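Long-range contacts in hypothetical protein ybaA (Shigella flexneri, PDB 2OKQ), which is of unknown function, a DUF1428-family protein that forms a two-chain assembly in the crystal and carries bound sodium: residues 26-36 with 124-135; 58-67 with 89-98. All blocks are in the same frame, centred on the assembly; numbering follows the deposited sequence. Where two conformers were deposited one is given.

Interaction 1 (26-36 with 124-135)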
loop_
_atom_site.group_PDB
_atom_site.type_symbol
_atom_site.label_atom_id
_atom_site.label_comp_id
_atom_site.label_asym_id
_atom_site.label_seq_id
_atom_site.Cartn_x
_atom_site.Cartn_y
_atom_site.Cartn_z
ATOM N N LYS A 26 4.101 13.316 2.423
ATOM C CA LYS A 26 5.148 13.419 1.380
ATOM C C LYS A 26 5.944 12.122 1.228
ATOM O O LYS A 26 6.664 11.962 0.249
ATOM C CB LYS A 26 6.129 14.555 1.689
ATOM C CG LYS A 26 5.436 15.917 1.653
ATOM C CD LYS A 26 6.395 17.096 1.820
ATOM C CE LYS A 26 5.695 18.387 1.334
ATOM N NZ LYS A 26 4.301 18.503 1.922
ATOM N N TYR A 27 5.837 11.241 2.214
ATOM C CA TYR A 27 6.646 10.006 2.247
ATOM C C TYR A 27 5.795 8.853 2.754
ATOM O O TYR A 27 4.981 9.021 3.670
ATOM C CB TYR A 27 7.863 10.177 3.154
ATOM C CG TYR A 27 8.981 9.195 2.882
ATOM C CD1 TYR A 27 9.941 9.496 1.921
ATOM C CD2 TYR A 27 9.092 7.997 3.594
ATOM C CE1 TYR A 27 10.998 8.637 1.658
ATOM C CE2 TYR A 27 10.160 7.089 3.319
ATOM C CZ TYR A 27 11.107 7.456 2.357
ATOM O OH TYR A 27 12.168 6.654 2.038
ATOM N N VAL A 28 6.006 7.673 2.175
ATOM C CA VAL A 28 5.196 6.492 2.521
ATOM C C VAL A 28 6.089 5.298 2.768
ATOM O O VAL A 28 6.961 5.048 1.961
ATOM C CB VAL A 28 4.235 6.151 1.360
ATOM C CG1 VAL A 28 3.548 4.806 1.613
ATOM C CG2 VAL A 28 3.164 7.245 1.268
ATOM N N ASP A 29 5.855 4.560 3.854
ATOM C CA ASP A 29 6.479 3.245 4.025
ATOM C C ASP A 29 5.453 2.242 3.558
ATOM O O ASP A 29 4.343 2.233 4.068
ATOM C CB ASP A 29 6.799 2.981 5.495
ATOM C CG ASP A 29 8.211 3.397 5.866
ATOM O OD1 ASP A 29 8.917 3.943 4.991
ATOM O OD2 ASP A 29 8.610 3.128 7.009
ATOM N N GLY A 30 5.814 1.454 2.554
ATOM C CA GLY A 30 4.891 0.433 2.014
ATOM C C GLY A 30 5.268 -0.948 2.502
ATOM O O GLY A 30 6.472 -1.253 2.647
ATOM N N PHE A 31 4.258 -1.784 2.777
ATOM C CA PHE A 31 4.488 -3.147 3.281
ATOM C C PHE A 31 3.564 -4.067 2.493
ATOM O O PHE A 31 2.410 -3.708 2.228
ATOM C CB PHE A 31 4.132 -3.329 4.771
ATOM C CG PHE A 31 4.823 -2.389 5.740
ATOM C CD1 PHE A 31 5.832 -2.851 6.574
ATOM C CD2 PHE A 31 4.405 -1.064 5.876
ATOM C CE1 PHE A 31 6.433 -1.995 7.532
ATOM C CE2 PHE A 31 5.012 -0.207 6.808
ATOM C CZ PHE A 31 6.040 -0.678 7.624
ATOM N N VAL A 32 4.074 -5.222 2.086
ATOM C CA VAL A 32 3.218 -6.314 1.593
ATOM C C VAL A 32 3.608 -7.528 2.410
ATOM O O VAL A 32 4.792 -7.848 2.527
ATOM C CB VAL A 32 3.366 -6.582 0.095
ATOM C CG1 VAL A 32 2.265 -7.581 -0.403
ATOM C CG2 VAL A 32 3.266 -5.287 -0.707
ATOM N N VAL A 33 2.590 -8.209 2.940
ATOM C CA VAL A 33 2.765 -9.241 3.946
ATOM C C VAL A 33 1.957 -10.481 3.532
ATOM O O VAL A 33 0.867 -10.343 2.981
ATOM C CB VAL A 33 2.225 -8.725 5.313
ATOM C CG1 VAL A 33 2.679 -9.602 6.446
ATOM C CG2 VAL A 33 2.674 -7.279 5.580
ATOM N N ALA A 34 2.498 -11.678 3.778
ATOM C CA ALA A 34 1.688 -12.905 3.702
ATOM C C ALA A 34 1.268 -13.255 5.143
ATOM O O ALA A 34 2.108 -13.308 6.049
ATOM C CB ALA A 34 2.491 -14.029 3.071
ATOM N N VAL A 35 -0.027 -13.413 5.373
ATOM C CA VAL A 35 -0.538 -13.670 6.709
ATOM C C VAL A 35 -1.425 -14.926 6.643
ATOM O O VAL A 35 -2.261 -15.032 5.754
ATOM C CB VAL A 35 -1.378 -12.464 7.233
ATOM C CG1 VAL A 35 -1.957 -12.741 8.598
ATOM C CG2 VAL A 35 -0.537 -11.175 7.273
ATOM N N PRO A 36 -1.243 -15.879 7.588
ATOM C CA PRO A 36 -2.167 -17.013 7.622
ATOM C C PRO A 36 -3.618 -16.548 7.729
ATOM O O PRO A 36 -3.939 -15.682 8.553
ATOM C CB PRO A 36 -1.733 -17.772 8.885
ATOM C CG PRO A 36 -0.282 -17.458 9.011
ATOM C CD PRO A 36 -0.212 -15.992 8.638
ATOM N N PRO A 124 2.044 -12.566 13.973
ATOM C CA PRO A 124 1.222 -13.597 13.349
ATOM C C PRO A 124 1.534 -13.780 11.861
ATOM O O PRO A 124 0.639 -14.111 11.090
ATOM C CB PRO A 124 -0.210 -13.072 13.530
ATOM C CG PRO A 124 -0.100 -11.795 14.321
ATOM C CD PRO A 124 1.295 -11.316 14.158
ATOM N N PHE A 125 2.787 -13.560 11.465
ATOM C CA PHE A 125 3.226 -13.741 10.078
ATOM C C PHE A 125 4.728 -13.962 9.995
ATOM O O PHE A 125 5.462 -13.692 10.950
ATOM C CB PHE A 125 2.843 -12.535 9.206
ATOM C CG PHE A 125 3.505 -11.247 9.617
ATOM C CD1 PHE A 125 4.738 -10.878 9.085
ATOM C CD2 PHE A 125 2.894 -10.399 10.534
ATOM C CE1 PHE A 125 5.339 -9.694 9.456
ATOM C CE2 PHE A 125 3.497 -9.215 10.914
ATOM C CZ PHE A 125 4.715 -8.864 10.372
ATOM N N ASP A 126 5.181 -14.419 8.833
ATOM C CA ASP A 126 6.592 -14.669 8.596
ATOM C C ASP A 126 7.326 -13.394 8.169
ATOM O O ASP A 126 7.253 -12.973 7.011
ATOM C CB ASP A 126 6.762 -15.774 7.551
ATOM C CG ASP A 126 8.207 -16.215 7.382
ATOM O OD1 ASP A 126 9.107 -15.666 8.064
ATOM O OD2 ASP A 126 8.445 -17.118 6.552
ATOM N N GLY A 127 8.061 -12.812 9.118
ATOM C CA GLY A 127 8.833 -11.592 8.891
ATOM C C GLY A 127 9.813 -11.650 7.733
ATOM O O GLY A 127 10.123 -10.623 7.138
ATOM N N LYS A 128 10.295 -12.851 7.406
ATOM C CA LYS A 128 11.254 -13.037 6.317
ATOM C C LYS A 128 10.656 -12.737 4.964
ATOM O O LYS A 128 11.342 -12.252 4.059
ATOM C CB LYS A 128 11.792 -14.469 6.316
ATOM C CG LYS A 128 12.934 -14.702 7.263
ATOM C CD LYS A 128 13.297 -16.186 7.247
ATOM C CE LYS A 128 14.613 -16.464 7.952
ATOM N NZ LYS A 128 14.976 -17.910 7.814
ATOM N N ARG A 129 9.366 -13.024 4.826
ATOM C CA ARG A 129 8.709 -12.906 3.540
ATOM C C ARG A 129 7.996 -11.560 3.336
ATOM O O ARG A 129 7.598 -11.247 2.225
ATOM C CB ARG A 129 7.781 -14.101 3.306
ATOM C CG ARG A 129 8.592 -15.327 2.900
ATOM C CD ARG A 129 7.728 -16.552 2.667
ATOM N NE ARG A 129 7.063 -16.999 3.884
ATOM C CZ ARG A 129 5.746 -17.073 4.036
ATOM N NH1 ARG A 129 4.934 -16.684 3.054
ATOM N NH2 ARG A 129 5.241 -17.511 5.179
ATOM N N MET A 130 7.880 -10.771 4.402
ATOM C CA MET A 130 7.391 -9.387 4.305
ATOM C C MET A 130 8.270 -8.606 3.317
ATOM O O MET A 130 9.499 -8.756 3.325
ATOM C CB MET A 130 7.413 -8.730 5.691
ATOM C CG MET A 130 6.940 -7.263 5.752
ATOM S SD MET A 130 6.997 -6.556 7.420
ATOM C CE MET A 130 8.776 -6.503 7.680
ATOM N N ILE A 131 7.670 -7.785 2.461
ATOM C CA ILE A 131 8.475 -6.858 1.665
ATOM C C ILE A 131 8.164 -5.441 2.157
ATOM O O ILE A 131 7.062 -5.182 2.627
ATOM C CB ILE A 131 8.280 -7.009 0.151
ATOM C CG1 ILE A 131 6.830 -6.699 -0.279
ATOM C CG2 ILE A 131 8.697 -8.427 -0.288
ATOM C CD1 ILE A 131 6.602 -6.838 -1.819
ATOM N N TYR A 132 9.158 -4.557 2.076
ATOM C CA TYR A 132 9.065 -3.254 2.754
ATOM C C TYR A 132 9.940 -2.258 2.035
ATOM O O TYR A 132 11.003 -2.619 1.546
ATOM C CB TYR A 132 9.581 -3.378 4.192
ATOM C CG TYR A 132 9.887 -2.037 4.831
ATOM C CD1 TYR A 132 8.855 -1.220 5.297
ATOM C CD2 TYR A 132 11.210 -1.581 4.955
ATOM C CE1 TYR A 132 9.125 0.027 5.894
ATOM C CE2 TYR A 132 11.493 -0.336 5.540
ATOM C CZ TYR A 132 10.449 0.451 6.009
ATOM O OH TYR A 132 10.705 1.672 6.588
ATOM N N GLY A 133 9.517 -0.998 2.000
ATOM C CA GLY A 133 10.393 0.055 1.492
ATOM C C GLY A 133 9.820 1.419 1.773
ATOM O O GLY A 133 8.627 1.547 2.087
ATOM N N GLY A 134 10.687 2.422 1.716
ATOM C CA GLY A 134 10.272 3.819 1.808
ATOM C C GLY A 134 10.171 4.405 0.415
ATOM O O GLY A 134 11.067 4.186 -0.459
ATOM N N PHE A 135 9.114 5.193 0.199
ATOM C CA PHE A 135 8.846 5.762 -1.112
ATOM C C PHE A 135 8.450 7.235 -1.010
ATOM O O PHE A 135 7.717 7.607 -0.105
ATOM C CB PHE A 135 7.666 5.033 -1.799
ATOM C CG PHE A 135 7.886 3.551 -2.004
ATOM C CD1 PHE A 135 8.320 3.076 -3.235
ATOM C CD2 PHE A 135 7.672 2.650 -0.977
ATOM C CE1 PHE A 135 8.540 1.661 -3.456
ATOM C CE2 PHE A 135 7.882 1.268 -1.172
ATOM C CZ PHE A 135 8.314 0.782 -2.406
HETATM O O HOH W 1 4.852 -12.512 5.350
HETATM O O HOH W 2 3.097 -15.460 7.260
#
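Asp29 OD2 accepts the hydroxyl of Tyr132, with OH 2.6 Å from OD2, and also a bond from Asn107, while OD1 forms a salt bridge to Arg103; both outside partners belong to helix 100-111. The tyrosine oxygen meets OD2 from above the carboxylate plane, and ring and carboxylate stand 82° apart. With three groups holding it, the carboxylate is fixed in rotation, and the neighbouring arginine would probably favour its charged form.

On the same face of the sheet Phe31 runs alongside Tyr132, Phe31 CE1 3.4 Å from Tyr132 CD1, but with planes at 47°, an oblique aromatic pair. Met130 SD adds a Met-aromatic contact at the edge of the Phe31 ring, 5.3 Å from its centroid. Further along, Val33 CG1, turned anti to the backbone N (chi1 -166°), sits over a face of the Phe125 ring, 3.9 Å from the centroid, a CH-pi contact. Both are provisional, since Met130 and Val33 each have two deposited conformers.

The backbones form an antiparallel ladder whose hydrogen-bonded pairs are Val28-Phe135, Gly30-Gly133 and Val32-Ile131. On the face of Val32, its CB is pressed tightly against Ile131 CG1 at 3.5 Å. Beyond Ile131 water takes over: one links Ala34 N to Asp126 O, and a second joins Asp126 N, 2.8 Å away, to Ala34 O. Asp126 also accepts Arg129 NE in a salt bridge and Lys128 N in an Asx turn; Arg129 NH2 makes a further salt bridge to Glu88.

The contact thus passes from direct to water-mediated pairing, with the Asp29 carboxylate, probably charged, tied to helix 100-111.

Interaction 2 (58-67 with 89-98); sequences GALRIVECWA and EVVFSWIEYP
Arg61 and Glu96 make the ionic part of the contact: NH1 lies 3.1 Å from OE2, approaching on the syn side. The same OE2 takes Trp94 NE1 at 3.0 Å through its anti lone pair, with the N-H straight at 167° and the acceptor in the indole plane. Arg61 and Glu96 of the second subunit make reciprocal salt bridges with this pair, and Asp140 of that subunit binds Arg61 NE.

Among apolar contacts, Val63 lies directly over the indole of Trp94, its CB 3.7 Å from the centroid of the six-membered ring. Trp94 CG stands between the backbone N and carbonyl carbon (chi1 73°), which lays the ring beneath Val63 while NE1 reaches Glu96. On the other face Ile62 CG1 meets Ile95 CG1 at 3.9 Å, and Val91 CG2 approaches Trp66 CE3 at 3.4 Å.

The Ser93 OG to Glu64 OE1 contact, very short and resting on one of two conformers, is doubtful; OE1 is also hydrogen-bonded to Tyr43 of helix 40-56. A water bridges Trp66 NE1 and Glu89 OE2.

Backbone bonds pair Val63 with Trp94 in both directions, and Leu60 N reaches Glu96 O at 2.7 Å. With strand axes at 166°, this is an antiparallel ladder of a ferredoxin-like sheet, helices on the Ile62 and Ile95 face and the second subunit against the Trp94 face, consistent with a dimeric alpha/beta barrel.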
loop_
_atom_site.group_PDB
_atom_site.type_symbol
_atom_site.label_atom_id
_atom_site.label_comp_id
_atom_site.label_asym_id
_atom_site.label_seq_id
_atom_site.Cartn_x
_atom_site.Cartn_y
_atom_site.Cartn_z
ATOM N N GLY A 58 4.874 10.381 14.858
ATOM C CA GLY A 58 4.828 11.319 13.729
ATOM C C GLY A 58 4.140 10.827 12.450
ATOM O O GLY A 58 4.020 11.587 11.477
ATOM N N ALA A 59 3.721 9.563 12.436
ATOM C CA ALA A 59 2.917 9.048 11.309
ATOM C C ALA A 59 1.582 9.772 11.176
ATOM O O ALA A 59 0.932 10.094 12.186
ATOM C CB ALA A 59 2.682 7.564 11.450
ATOM N N LEU A 60 1.169 10.004 9.927
ATOM C CA LEU A 60 -0.086 10.690 9.627
ATOM C C LEU A 60 -1.239 9.695 9.582
ATOM O O LEU A 60 -2.366 10.034 9.968
ATOM C CB LEU A 60 0.000 11.420 8.285
ATOM C CG LEU A 60 1.074 12.496 8.164
ATOM C CD1 LEU A 60 1.270 12.864 6.717
ATOM C CD2 LEU A 60 0.725 13.751 8.980
ATOM N N ARG A 61 -0.962 8.472 9.140
ATOM C CA ARG A 61 -2.044 7.525 8.881
ATOM C C ARG A 61 -1.435 6.158 8.729
ATOM O O ARG A 61 -0.313 6.037 8.212
ATOM C CB ARG A 61 -2.770 7.931 7.591
ATOM C CG ARG A 61 -4.011 7.094 7.277
ATOM C CD ARG A 61 -4.553 7.507 5.918
ATOM N NE ARG A 61 -5.754 6.754 5.551
ATOM C CZ ARG A 61 -6.135 6.598 4.291
ATOM N NH1 ARG A 61 -5.389 7.127 3.302
ATOM N NH2 ARG A 61 -7.225 5.894 4.007
ATOM N N ILE A 62 -2.145 5.130 9.191
ATOM C CA ILE A 62 -1.678 3.750 9.061
ATOM C C ILE A 62 -2.857 2.992 8.476
ATOM O O ILE A 62 -3.965 3.073 9.016
ATOM C CB ILE A 62 -1.297 3.102 10.431
ATOM C CG1 ILE A 62 -0.067 3.755 11.047
ATOM C CG2 ILE A 62 -0.969 1.607 10.257
ATOM C CD1 ILE A 62 -0.325 5.143 11.748
ATOM N N VAL A 63 -2.625 2.295 7.365
ATOM C CA VAL A 63 -3.712 1.589 6.680
ATOM C C VAL A 63 -3.281 0.151 6.421
ATOM O O VAL A 63 -2.185 -0.085 5.966
ATOM C CB VAL A 63 -4.087 2.270 5.310
ATOM C CG1 VAL A 63 -5.307 1.611 4.722
ATOM C CG2 VAL A 63 -4.352 3.793 5.438
ATOM N N GLU A 64 -4.127 -0.829 6.737
ATOM C CA GLU A 64 -3.803 -2.223 6.476
ATOM C C GLU A 64 -4.988 -2.798 5.716
ATOM O O GLU A 64 -6.127 -2.628 6.158
ATOM C CB GLU A 64 -3.676 -2.991 7.787
ATOM C CG GLU A 64 -2.661 -2.376 8.706
ATOM C CD GLU A 64 -1.355 -3.091 8.715
ATOM O OE1 GLU A 64 -1.155 -4.055 7.951
ATOM O OE2 GLU A 64 -0.499 -2.662 9.511
ATOM N N CYS A 65 -4.721 -3.490 4.614
ATOM C CA CYS A 65 -5.802 -3.901 3.696
ATOM C C CYS A 65 -5.640 -5.388 3.427
ATOM O O CYS A 65 -4.539 -5.849 3.102
ATOM C CB CYS A 65 -5.720 -3.126 2.380
ATOM S SG CYS A 65 -5.677 -1.319 2.596
ATOM N N TRP A 66 -6.741 -6.124 3.518
ATOM C CA TRP A 66 -6.706 -7.598 3.396
ATOM C C TRP A 66 -7.184 -7.999 2.012
ATOM O O TRP A 66 -8.135 -7.407 1.483
ATOM C CB TRP A 66 -7.665 -8.180 4.446
ATOM C CG TRP A 66 -7.587 -9.658 4.642
ATOM C CD1 TRP A 66 -8.366 -10.613 4.021
ATOM C CD2 TRP A 66 -6.704 -10.366 5.519
ATOM N NE1 TRP A 66 -8.016 -11.866 4.467
ATOM C CE2 TRP A 66 -6.997 -11.748 5.380
ATOM C CE3 TRP A 66 -5.705 -9.970 6.428
ATOM C CZ2 TRP A 66 -6.323 -12.737 6.109
ATOM C CZ3 TRP A 66 -5.011 -10.967 7.149
ATOM C CH2 TRP A 66 -5.333 -12.334 6.981
ATOM N N ALA A 67 -6.547 -9.014 1.428
ATOM C CA ALA A 67 -6.840 -9.447 0.053
ATOM C C ALA A 67 -8.335 -9.589 -0.155
ATOM O O ALA A 67 -9.044 -10.173 0.687
ATOM C CB ALA A 67 -6.142 -10.806 -0.235
ATOM N N GLU A 89 -2.969 -15.300 3.153
ATOM C CA GLU A 89 -3.564 -14.240 2.325
ATOM C C GLU A 89 -2.603 -13.065 2.299
ATOM O O GLU A 89 -1.806 -12.913 3.220
ATOM C CB GLU A 89 -4.869 -13.741 2.942
ATOM C CG GLU A 89 -6.010 -14.775 2.966
ATOM C CD GLU A 89 -6.740 -14.887 1.644
ATOM O OE1 GLU A 89 -6.235 -14.405 0.606
ATOM O OE2 GLU A 89 -7.840 -15.478 1.644
ATOM N N VAL A 90 -2.705 -12.239 1.261
ATOM C CA VAL A 90 -1.812 -11.079 1.097
ATOM C C VAL A 90 -2.412 -9.859 1.773
ATOM O O VAL A 90 -3.606 -9.596 1.639
ATOM C CB VAL A 90 -1.561 -10.768 -0.389
ATOM C CG1 VAL A 90 -0.675 -9.515 -0.529
ATOM C CG2 VAL A 90 -0.864 -11.966 -1.063
ATOM N N VAL A 91 -1.581 -9.136 2.537
ATOM C CA VAL A 91 -1.990 -7.864 3.111
ATOM C C VAL A 91 -1.183 -6.761 2.414
ATOM O O VAL A 91 0.008 -6.915 2.230
ATOM C CB VAL A 91 -1.763 -7.860 4.651
ATOM C CG1 VAL A 91 -1.984 -6.478 5.253
ATOM C CG2 VAL A 91 -2.669 -8.858 5.312
ATOM N N PHE A 92 -1.864 -5.668 2.044
ATOM C CA PHE A 92 -1.270 -4.496 1.405
ATOM C C PHE A 92 -1.453 -3.400 2.431
ATOM O O PHE A 92 -2.576 -3.136 2.854
ATOM C CB PHE A 92 -2.035 -4.145 0.111
ATOM C CG PHE A 92 -1.493 -2.959 -0.640
ATOM C CD1 PHE A 92 -0.470 -3.112 -1.577
ATOM C CD2 PHE A 92 -2.048 -1.687 -0.461
ATOM C CE1 PHE A 92 0.023 -2.004 -2.290
ATOM C CE2 PHE A 92 -1.566 -0.568 -1.173
ATOM C CZ PHE A 92 -0.541 -0.727 -2.105
ATOM N N SER A 93 -0.351 -2.796 2.880
ATOM C CA SER A 93 -0.395 -1.825 3.967
ATOM C C SER A 93 0.607 -0.698 3.745
ATOM O O SER A 93 1.602 -0.871 3.026
ATOM C CB SER A 93 -0.054 -2.511 5.297
ATOM O OG SER A 93 -0.973 -3.543 5.610
ATOM N N TRP A 94 0.355 0.433 4.401
ATOM C CA TRP A 94 1.286 1.535 4.326
ATOM C C TRP A 94 1.111 2.469 5.511
ATOM O O TRP A 94 0.088 2.432 6.233
ATOM C CB TRP A 94 1.145 2.308 3.017
ATOM C CG TRP A 94 -0.090 3.158 2.921
ATOM C CD1 TRP A 94 -0.210 4.464 3.294
ATOM C CD2 TRP A 94 -1.364 2.769 2.391
ATOM N NE1 TRP A 94 -1.487 4.903 3.063
ATOM C CE2 TRP A 94 -2.210 3.886 2.485
ATOM C CE3 TRP A 94 -1.866 1.577 1.835
ATOM C CZ2 TRP A 94 -3.560 3.860 2.058
ATOM C CZ3 TRP A 94 -3.225 1.552 1.406
ATOM C CH2 TRP A 94 -4.039 2.687 1.516
ATOM N N ILE A 95 2.140 3.284 5.707
ATOM C CA ILE A 95 2.114 4.324 6.738
ATOM C C ILE A 95 2.549 5.631 6.076
ATOM O O ILE A 95 3.573 5.671 5.387
ATOM C CB ILE A 95 3.053 3.950 7.896
ATOM C CG1 ILE A 95 2.692 2.578 8.490
ATOM C CG2 ILE A 95 3.047 5.080 8.961
ATOM C CD1 ILE A 95 3.638 2.089 9.539
ATOM N N GLU A 96 1.751 6.681 6.258
ATOM C CA GLU A 96 1.987 7.968 5.640
ATOM C C GLU A 96 2.741 8.863 6.605
ATOM O O GLU A 96 2.430 8.859 7.796
ATOM C CB GLU A 96 0.654 8.616 5.299
ATOM C CG GLU A 96 -0.163 7.748 4.284
ATOM C CD GLU A 96 -1.387 8.442 3.730
ATOM O OE1 GLU A 96 -1.421 9.695 3.666
ATOM O OE2 GLU A 96 -2.346 7.725 3.320
ATOM N N TYR A 97 3.697 9.620 6.073
ATOM C CA TYR A 97 4.558 10.518 6.872
ATOM C C TYR A 97 4.672 11.873 6.183
ATOM O O TYR A 97 4.560 11.961 4.947
ATOM C CB TYR A 97 5.972 9.908 6.999
ATOM C CG TYR A 97 6.037 8.696 7.912
ATOM C CD1 TYR A 97 5.985 8.842 9.295
ATOM C CD2 TYR A 97 6.150 7.404 7.379
ATOM C CE1 TYR A 97 6.049 7.732 10.149
ATOM C CE2 TYR A 97 6.236 6.284 8.213
ATOM C CZ TYR A 97 6.165 6.470 9.609
ATOM O OH TYR A 97 6.214 5.401 10.450
ATOM N N PRO A 98 4.930 12.943 6.965
ATOM C CA PRO A 98 5.090 14.265 6.381
ATOM C C PRO A 98 6.415 14.452 5.642
ATOM O O PRO A 98 6.535 15.380 4.870
ATOM C CB PRO A 98 4.998 15.203 7.602
ATOM C CG PRO A 98 5.490 14.390 8.743
ATOM C CD PRO A 98 5.076 12.959 8.436
HETATM O O HOH W 3 -9.567 -14.170 4.009
#

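In the fold
Interactions 1 and 2, with centres about 9 Å apart, belong to one four-stranded antiparallel sheet ordered 61-67, 88-97, 27-36, 131-140. The two inner strands join them: Glu89 N lies 2.7 Å from Val35 O and Val91 N 2.8 Å from Val33 O, both probable hydrogen bonds. Along the chain, segments 58-67 and 89-98 fall between the two segments of interaction 1. Both contacts reach the second subunit, where ladders involving Gly134 and Phe135 in one and Val63 to Ala67 in the other carry the sheet across the interface. A bound sodium ion lies about 9 Å from the Tyr132 side chain, and a bound sodium ion about 10 Å from that of Val90, too far for direct coordination by either.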